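Local atomic coordinates of hypothetical glycoside hydrolase (Parabacteroides distasonis, PDB entry 3TAW), a protein that is of unknown function but, as a hypothetical glycoside hydrolase, belongs to a superfamily of carbohydrate-active five-bladed beta-propeller proteins. Residues A[52-56]-A[120-124]; A[129-135]-A[147-153]. All blocks are in the same frame, centred on the assembly; numbering follows the deposited sequence.

In the fold
From the N terminus, the chain runs near the centre of the propeller at 52-56, then moves outward through strands 61-69, 81-88 and 95-96 of that blade. It returns to the centre at 120-124, where interaction 1 closes a loop of 63 residues and sets the innermost strands of two successive blades side by side. Interaction 2 follows in series, neither nested nor crossing: 129-135 and 147-153 close an 11-residue loop as a hairpin in the second blade. Strand 131-138 pairs with strand 117-125, Ala124 O lying 2.8 Å from Val132 N, so the two contacts are adjoining. Tyr131 also packs on Thr56, tying the hairpin to the first blade.

Interaction 1: A[52-56]-A[120-124]; sequences NPAAT and DPRIA. With EDO (1,2-ethanediol), chain I.
Ala54, Ile123 and Asn52 carry this buried contact between two strands, 53-56 and 121-124, that run side by side in the same direction, their axes 11° apart and 5.4 Å at closest approach. The CA atoms of Ala54 and Arg122 are 4.7 Å apart, yet no backbone hydrogen bond joins the strands, which belong to different sheets. Instead a water bridges them, accepting from Ile123 N at 3.1 Å and, weakly, from Ala55 N at 3.3 Å. Ala54 points toward the other strand, its CB 3.7 Å from both Pro121 CB and Ile123 CG1. Ile123, in an mt rotamer, also brings CG2 to 3.7 Å from Thr56 CB. Thr56 (chi1 t) shares a 3.0 Å hydrogen bond between its OG1 and O1 of 1,2-ethanediol. At the N-terminal end, Asn52 and Asp120 each precede a proline, take positive phi where the chain turns a corner, and adopt chi1 m with chi2 near 0°; Asn52 ND2 thereby donates to Asp120 OD1 at 3.0 Å. Asp120 also forms a salt bridge with Arg67, and Asn52 ND2 a hydrogen bond with an unidentified ligand. The CA-to-CB bond of Arg122 points away from 52-56, and its guanidinium hydrogen-bonds to the backbone O atoms of Cys247 and Gly248. Innermost strands of successive blades, running in the same direction around a central axis, are characteristic of the beta-propeller fold.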
ATOM      1  N   ASN A  52       4.586  -1.047   6.792  1.00 12.34           N
ATOM      2  CA  ASN A  52       3.602  -0.811   5.700  1.00 12.04           C
ATOM      3  C   ASN A  52       3.442   0.647   5.302  1.00 11.79           C
ATOM      4  O   ASN A  52       2.476   1.306   5.692  1.00 12.34           O
ATOM      5  CB  ASN A  52       2.266  -1.453   6.056  1.00 12.55           C
ATOM      6  CG  ASN A  52       2.361  -2.959   6.124  1.00 12.56           C
ATOM      7  OD1 ASN A  52       3.458  -3.500   5.953  1.00 12.86           O
ATOM      8  ND2 ASN A  52       1.235  -3.649   6.380  1.00 12.89           N
ATOM      9  N   PRO A  53       4.391   1.145   4.518  1.00 12.03           N
ATOM     10  CA  PRO A  53       4.485   2.588   4.279  1.00 11.71           C
ATOM     11  C   PRO A  53       3.944   3.040   2.923  1.00 11.79           C
ATOM     12  O   PRO A  53       4.073   2.322   1.927  1.00 12.03           O
ATOM     13  CB  PRO A  53       5.991   2.807   4.301  1.00 11.83           C
ATOM     14  CG  PRO A  53       6.528   1.564   3.612  1.00 12.14           C
ATOM     15  CD  PRO A  53       5.641   0.449   4.134  1.00 11.91           C
ATOM     16  N   ALA A  54       3.399   4.245   2.892  1.00 11.22           N
ATOM     17  CA  ALA A  54       3.162   4.942   1.637  1.00 10.54           C
ATOM     18  C   ALA A  54       4.372   5.806   1.334  1.00 10.48           C
ATOM     19  O   ALA A  54       5.142   6.127   2.242  1.00 10.61           O
ATOM     20  CB  ALA A  54       1.953   5.810   1.738  1.00 10.54           C
ATOM     21  N   ALA A  55       4.566   6.147   0.059  1.00 10.21           N
ATOM     22  CA  ALA A  55       5.614   7.067  -0.328  1.00 10.25           C
ATOM     23  C   ALA A  55       5.167   7.951  -1.465  1.00 10.42           C
ATOM     24  O   ALA A  55       4.365   7.547  -2.320  1.00 10.47           O
ATOM     25  CB  ALA A  55       6.897   6.332  -0.743  1.00 10.45           C
ATOM     26  N   THR A  56       5.677   9.165  -1.456  1.00 10.04           N
ATOM     27  CA  THR A  56       5.401  10.095  -2.522  1.00 10.51           C
ATOM     28  C   THR A  56       6.538  11.121  -2.590  1.00 10.91           C
ATOM     29  O   THR A  56       7.531  11.011  -1.872  1.00 11.33           O
ATOM     30  CB  THR A  56       3.983  10.727  -2.412  1.00 10.39           C
ATOM     31  OG1 THR A  56       3.629  11.354  -3.653  1.00 10.94           O
ATOM     32  CG2 THR A  56       3.868  11.738  -1.229  1.00 10.64           C
ATOM     33  N   ASP A 120      -2.091   1.070   6.669  1.00 12.27           N
ATOM     34  CA  ASP A 120      -1.767   0.608   5.323  1.00 12.24           C
ATOM     35  C   ASP A 120      -2.091   1.616   4.226  1.00 11.79           C
ATOM     36  O   ASP A 120      -2.901   1.354   3.321  1.00 11.82           O
ATOM     37  CB  ASP A 120      -2.453  -0.723   5.070  1.00 12.74           C
ATOM     38  CG  ASP A 120      -1.921  -1.845   5.962  1.00 13.66           C
ATOM     39  OD1 ASP A 120      -0.992  -1.603   6.769  1.00 13.02           O
ATOM     40  OD2 ASP A 120      -2.404  -2.992   5.787  1.00 14.56           O
ATOM     41  N   PRO A 121      -1.443   2.780   4.308  1.00 11.01           N
ATOM     42  CA  PRO A 121      -1.653   3.877   3.351  1.00 11.05           C
ATOM     43  C   PRO A 121      -1.023   3.595   1.978  1.00 10.71           C
ATOM     44  O   PRO A 121       0.012   2.926   1.886  1.00 10.79           O
ATOM     45  CB  PRO A 121      -0.920   5.016   3.999  1.00 10.78           C
ATOM     46  CG  PRO A 121       0.203   4.375   4.745  1.00 11.03           C
ATOM     47  CD  PRO A 121      -0.399   3.120   5.308  1.00 11.36           C
ATOM     48  N   ARG A 122      -1.666   4.087   0.929  1.00 10.89           N
ATOM     49  CA  ARG A 122      -1.023   4.312  -0.359  1.00 10.97           C
ATOM     50  C   ARG A 122      -1.337   5.729  -0.771  1.00 10.87           C
ATOM     51  O   ARG A 122      -2.464   6.219  -0.572  1.00 10.35           O
ATOM     52  CB  ARG A 122      -1.543   3.381  -1.477  1.00 11.46           C
ATOM     53  CG  ARG A 122      -0.998   1.987  -1.476  1.00 12.24           C
ATOM     54  CD  ARG A 122      -1.781   1.112  -0.575  1.00 12.87           C
ATOM     55  NE  ARG A 122      -1.456  -0.323  -0.675  1.00 12.83           N
ATOM     56  CZ  ARG A 122      -1.650  -1.171   0.325  1.00 13.11           C
ATOM     57  NH1 ARG A 122      -2.170  -0.740   1.455  1.00 13.48           N
ATOM     58  NH2 ARG A 122      -1.320  -2.449   0.211  1.00 12.92           N
ATOM     59  N   ILE A 123      -0.356   6.375  -1.385  1.00 10.72           N
ATOM     60  CA  ILE A 123      -0.493   7.748  -1.850  1.00 11.20           C
ATOM     61  C   ILE A 123      -0.169   7.842  -3.324  1.00 10.89           C
ATOM     62  O   ILE A 123       0.810   7.264  -3.781  1.00 10.64           O
ATOM     63  CB  ILE A 123       0.437   8.704  -1.095  1.00 11.89           C
ATOM     64  CG1 ILE A 123       0.064   8.713   0.394  1.00 12.52           C
ATOM     65  CG2 ILE A 123       0.386  10.140  -1.694  1.00 12.51           C
ATOM     66  CD1 ILE A 123       1.084   9.398   1.271  1.00 13.99           C
ATOM     67  N   ALA A 124      -0.972   8.612  -4.046  1.00 11.03           N
ATOM     68  CA  ALA A 124      -0.620   9.058  -5.394  1.00 11.70           C
ATOM     69  C   ALA A 124      -1.071  10.508  -5.543  1.00 12.36           C
ATOM     70  O   ALA A 124      -1.881  11.008  -4.748  1.00 12.68           O
ATOM     71  CB  ALA A 124      -1.257   8.185  -6.495  1.00 11.55           C
TER
HETATM   72  C1  EDO I 394       3.607   8.073  -5.487  1.00 13.52           C
HETATM   73  O1  EDO I 394       3.351   9.436  -5.882  1.00 14.30           O
HETATM   74  C2  EDO I 394       3.222   7.077  -6.594  1.00 13.50           C
HETATM   75  O2  EDO I 394       3.566   5.704  -6.277  1.00 12.64           O
HETATM   76  O   HOH W   1       2.101   4.558  -1.544  1.00 10.09           O

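Interaction 2: A[129-135]-A[147-153]; sequences GTYVLLY and VATSKDL
A beta hairpin joins these segments as the second and third strands of one four-stranded antiparallel propeller blade. Strands 131-135 and 147-150 pair closely: their axes approach to 4.7 Å, with N-to-C directions at 156°. Tyr131-Ser150 and Leu133-Ala148 are hydrogen-bonded pairs: Tyr131 N to Ser150 O 2.8 Å, Ser150 N to Tyr131 O 3.1 Å, Leu133 N to Ala148 O 2.8 Å and Ala148 N to Leu133 O 2.9 Å. Val132-Thr149 and Leu134-Val147 are the non-hydrogen-bonded pairs. Their side chains share the face toward strand 179-186, with Val147 CG1 4.1 Å from Val132 CG1 and Val147 CG2 3.8 Å from Leu134 CD1. On the other face Tyr131 (chi1 m, chi2 -84°) extends its ring toward strand 49-58 of the preceding blade, its hydroxyl bonded to Ile57 O. Leu153 (mt), at positive phi, covers that ring in a CH-pi contact, CD2 3.9 Å from the centroid. The turn leading to Leu153 is an ST motif: Ser150 OG, with chi1 p, accepts from Leu153 N at 3.0 Å. Tyr135 (chi1 p) lays CE1 4.1 Å from Ala148 CB, while its OH bonds to Glu113. At the open end of the hairpin Lys151 folds back, NZ donating to Thr130 OG1 at 3.0 Å, and one water donates to both Gly129 O and Lys151 O, 2.7 Å from each.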
ATOM      1  N   GLY A 129      -1.703  18.529  -8.356  1.00 20.63           N
ATOM      2  CA  GLY A 129      -0.964  18.543  -7.094  1.00 20.04           C
ATOM      3  C   GLY A 129      -1.744  18.124  -5.856  1.00 18.57           C
ATOM      4  O   GLY A 129      -1.326  18.431  -4.719  1.00 18.27           O
ATOM      5  N   THR A 130      -2.856  17.418  -6.049  1.00 17.20           N
ATOM      6  CA  THR A 130      -3.611  16.868  -4.933  1.00 16.23           C
ATOM      7  C   THR A 130      -3.153  15.443  -4.589  1.00 15.08           C
ATOM      8  O   THR A 130      -3.116  14.572  -5.465  1.00 13.95           O
ATOM      9  CB  THR A 130      -5.113  16.854  -5.209  1.00 17.64           C
ATOM     10  OG1 THR A 130      -5.550  18.186  -5.515  1.00 18.63           O
ATOM     11  CG2 THR A 130      -5.873  16.296  -3.985  1.00 17.14           C
ATOM     12  N   TYR A 131      -2.737  15.252  -3.338  1.00 13.64           N
ATOM     13  CA  TYR A 131      -2.348  13.944  -2.841  1.00 12.97           C
ATOM     14  C   TYR A 131      -3.598  13.195  -2.413  1.00 12.74           C
ATOM     15  O   TYR A 131      -4.425  13.708  -1.625  1.00 12.82           O
ATOM     16  CB  TYR A 131      -1.319  14.037  -1.712  1.00 12.90           C
ATOM     17  CG  TYR A 131      -0.029  14.655  -2.180  1.00 12.76           C
ATOM     18  CD1 TYR A 131       0.939  13.874  -2.795  1.00 12.65           C
ATOM     19  CD2 TYR A 131       0.206  16.034  -2.078  1.00 13.19           C
ATOM     20  CE1 TYR A 131       2.115  14.410  -3.266  1.00 12.80           C
ATOM     21  CE2 TYR A 131       1.399  16.589  -2.540  1.00 13.77           C
ATOM     22  CZ  TYR A 131       2.360  15.775  -3.128  1.00 12.99           C
ATOM     23  OH  TYR A 131       3.544  16.323  -3.619  1.00 13.52           O
ATOM     24  N   VAL A 132      -3.719  11.967  -2.916  1.00 11.90           N
ATOM     25  CA  VAL A 132      -4.878  11.130  -2.664  1.00 11.78           C
ATOM     26  C   VAL A 132      -4.393   9.910  -1.860  1.00 11.54           C
ATOM     27  O   VAL A 132      -3.595   9.125  -2.348  1.00 11.65           O
ATOM     28  CB  VAL A 132      -5.567  10.655  -3.961  1.00 11.91           C
ATOM     29  CG1 VAL A 132      -6.796   9.774  -3.630  1.00 11.79           C
ATOM     30  CG2 VAL A 132      -5.961  11.888  -4.831  1.00 12.01           C
ATOM     31  N   LEU A 133      -4.881   9.817  -0.627  1.00 11.84           N
ATOM     32  CA  LEU A 133      -4.504   8.803   0.335  1.00 11.68           C
ATOM     33  C   LEU A 133      -5.622   7.790   0.448  1.00 11.96           C
ATOM     34  O   LEU A 133      -6.771   8.152   0.745  1.00 12.16           O
ATOM     35  CB  LEU A 133      -4.259   9.485   1.692  1.00 12.29           C
ATOM     36  CG  LEU A 133      -4.008   8.613   2.914  1.00 12.85           C
ATOM     37  CD1 LEU A 133      -2.761   7.731   2.747  1.00 13.10           C
ATOM     38  CD2 LEU A 133      -3.897   9.510   4.184  1.00 13.27           C
ATOM     39  N   LEU A 134      -5.279   6.525   0.158  1.00 11.52           N
ATOM     40  CA  LEU A 134      -6.170   5.387   0.303  1.00 11.97           C
ATOM     41  C   LEU A 134      -5.623   4.571   1.441  1.00 11.47           C
ATOM     42  O   LEU A 134      -4.441   4.212   1.437  1.00 10.74           O
ATOM     43  CB  LEU A 134      -6.193   4.535  -0.965  1.00 12.57           C
ATOM     44  CG  LEU A 134      -7.198   4.941  -2.058  1.00 13.52           C
ATOM     45  CD1 LEU A 134      -8.650   4.528  -1.687  1.00 14.05           C
ATOM     46  CD2 LEU A 134      -7.106   6.405  -2.416  1.00 14.43           C
ATOM     47  N   TYR A 135      -6.474   4.293   2.438  1.00 11.71           N
ATOM     48  CA  TYR A 135      -6.038   3.658   3.679  1.00 11.91           C
ATOM     49  C   TYR A 135      -7.171   2.851   4.285  1.00 12.36           C
ATOM     50  O   TYR A 135      -8.312   2.926   3.824  1.00 12.27           O
ATOM     51  CB  TYR A 135      -5.558   4.722   4.688  1.00 12.12           C
ATOM     52  CG  TYR A 135      -6.662   5.634   5.202  1.00 12.75           C
ATOM     53  CD1 TYR A 135      -7.108   6.715   4.459  1.00 13.15           C
ATOM     54  CD2 TYR A 135      -7.234   5.427   6.458  1.00 13.30           C
ATOM     55  CE1 TYR A 135      -8.130   7.550   4.923  1.00 13.51           C
ATOM     56  CE2 TYR A 135      -8.233   6.266   6.946  1.00 13.73           C
ATOM     57  CZ  TYR A 135      -8.674   7.319   6.179  1.00 13.79           C
ATOM     58  OH  TYR A 135      -9.629   8.151   6.676  1.00 14.11           O
ATOM     59  N   VAL A 147     -10.763   7.242   1.844  1.00 13.70           N
ATOM     60  CA  VAL A 147     -10.043   8.226   1.050  1.00 13.68           C
ATOM     61  C   VAL A 147      -9.853   9.539   1.803  1.00 13.91           C
ATOM     62  O   VAL A 147     -10.778  10.033   2.461  1.00 14.25           O
ATOM     63  CB  VAL A 147     -10.811   8.542  -0.254  1.00 14.13           C
ATOM     64  CG1 VAL A 147      -9.994   9.487  -1.160  1.00 14.69           C
ATOM     65  CG2 VAL A 147     -11.170   7.230  -1.022  1.00 14.23           C
ATOM     66  N   ALA A 148      -8.660  10.115   1.694  1.00 13.39           N
ATOM     67  CA  ALA A 148      -8.424  11.460   2.175  1.00 13.24           C
ATOM     68  C   ALA A 148      -7.566  12.189   1.163  1.00 13.50           C
ATOM     69  O   ALA A 148      -6.809  11.554   0.398  1.00 13.16           O
ATOM     70  CB  ALA A 148      -7.772  11.434   3.611  1.00 13.24           C
ATOM     71  N   THR A 149      -7.719  13.512   1.100  1.00 13.89           N
ATOM     72  CA  THR A 149      -6.914  14.324   0.205  1.00 13.79           C
ATOM     73  C   THR A 149      -6.247  15.521   0.908  1.00 14.41           C
ATOM     74  O   THR A 149      -6.718  15.994   1.953  1.00 14.60           O
ATOM     75  CB  THR A 149      -7.698  14.825  -1.033  1.00 14.60           C
ATOM     76  OG1 THR A 149      -8.625  15.848  -0.649  1.00 15.47           O
ATOM     77  CG2 THR A 149      -8.464  13.667  -1.726  1.00 14.64           C
ATOM     78  N   SER A 150      -5.149  15.985   0.322  1.00 14.23           N
ATOM     79  CA  SER A 150      -4.419  17.154   0.827  1.00 15.00           C
ATOM     80  C   SER A 150      -3.543  17.721  -0.274  1.00 15.43           C
ATOM     81  O   SER A 150      -3.266  17.045  -1.261  1.00 15.31           O
ATOM     82  CB  SER A 150      -3.528  16.799   2.025  1.00 14.86           C
ATOM     83  OG  SER A 150      -2.445  15.978   1.630  1.00 15.51           O
ATOM     84  N   LYS A 151      -3.107  18.959  -0.089  1.00 15.81           N
ATOM     85  CA  LYS A 151      -2.131  19.577  -0.990  1.00 16.89           C
ATOM     86  C   LYS A 151      -0.715  19.513  -0.415  1.00 16.07           C
ATOM     87  O   LYS A 151       0.255  19.704  -1.148  1.00 15.75           O
ATOM     88  CB  LYS A 151      -2.507  21.027  -1.249  1.00 18.93           C
ATOM     89  CG  LYS A 151      -3.820  21.195  -1.938  1.00 21.17           C
ATOM     90  CD  LYS A 151      -3.727  20.666  -3.350  1.00 22.73           C
ATOM     91  CE  LYS A 151      -4.831  21.173  -4.241  1.00 25.25           C
ATOM     92  NZ  LYS A 151      -4.438  20.950  -5.668  1.00 25.53           N
ATOM     93  N   ASP A 152      -0.614  19.270   0.900  1.00 15.24           N
ATOM     94  CA  ASP A 152       0.655  19.382   1.613  1.00 15.94           C
ATOM     95  C   ASP A 152       0.972  18.198   2.522  1.00 15.14           C
ATOM     96  O   ASP A 152       1.906  18.280   3.323  1.00 15.38           O
ATOM     97  CB  ASP A 152       0.670  20.659   2.446  1.00 16.79           C
ATOM     98  CG  ASP A 152      -0.303  20.617   3.616  1.00 17.24           C
ATOM     99  OD1 ASP A 152      -1.109  19.678   3.752  1.00 16.72           O
ATOM    100  OD2 ASP A 152      -0.262  21.576   4.408  1.00 20.29           O
ATOM    101  N   LEU A 153       0.167  17.139   2.433  1.00 14.55           N
ATOM    102  CA  LEU A 153       0.355  15.903   3.186  1.00 14.38           C
ATOM    103  C   LEU A 153       0.170  16.065   4.703  1.00 14.75           C
ATOM    104  O   LEU A 153       0.469  15.135   5.473  1.00 14.78           O
ATOM    105  CB  LEU A 153       1.723  15.263   2.867  1.00 13.94           C
ATOM    106  CG  LEU A 153       1.961  14.855   1.409  1.00 13.81           C
ATOM    107  CD1 LEU A 153       3.419  14.452   1.204  1.00 13.16           C
ATOM    108  CD2 LEU A 153       1.010  13.738   0.983  1.00 13.35           C
TER
HETATM  109  O   HOH W   2       0.594  20.027  -3.757  1.00 19.19           O
HETATM  110  O   HOH W   3     -11.594   9.134   4.959  1.00 14.44           O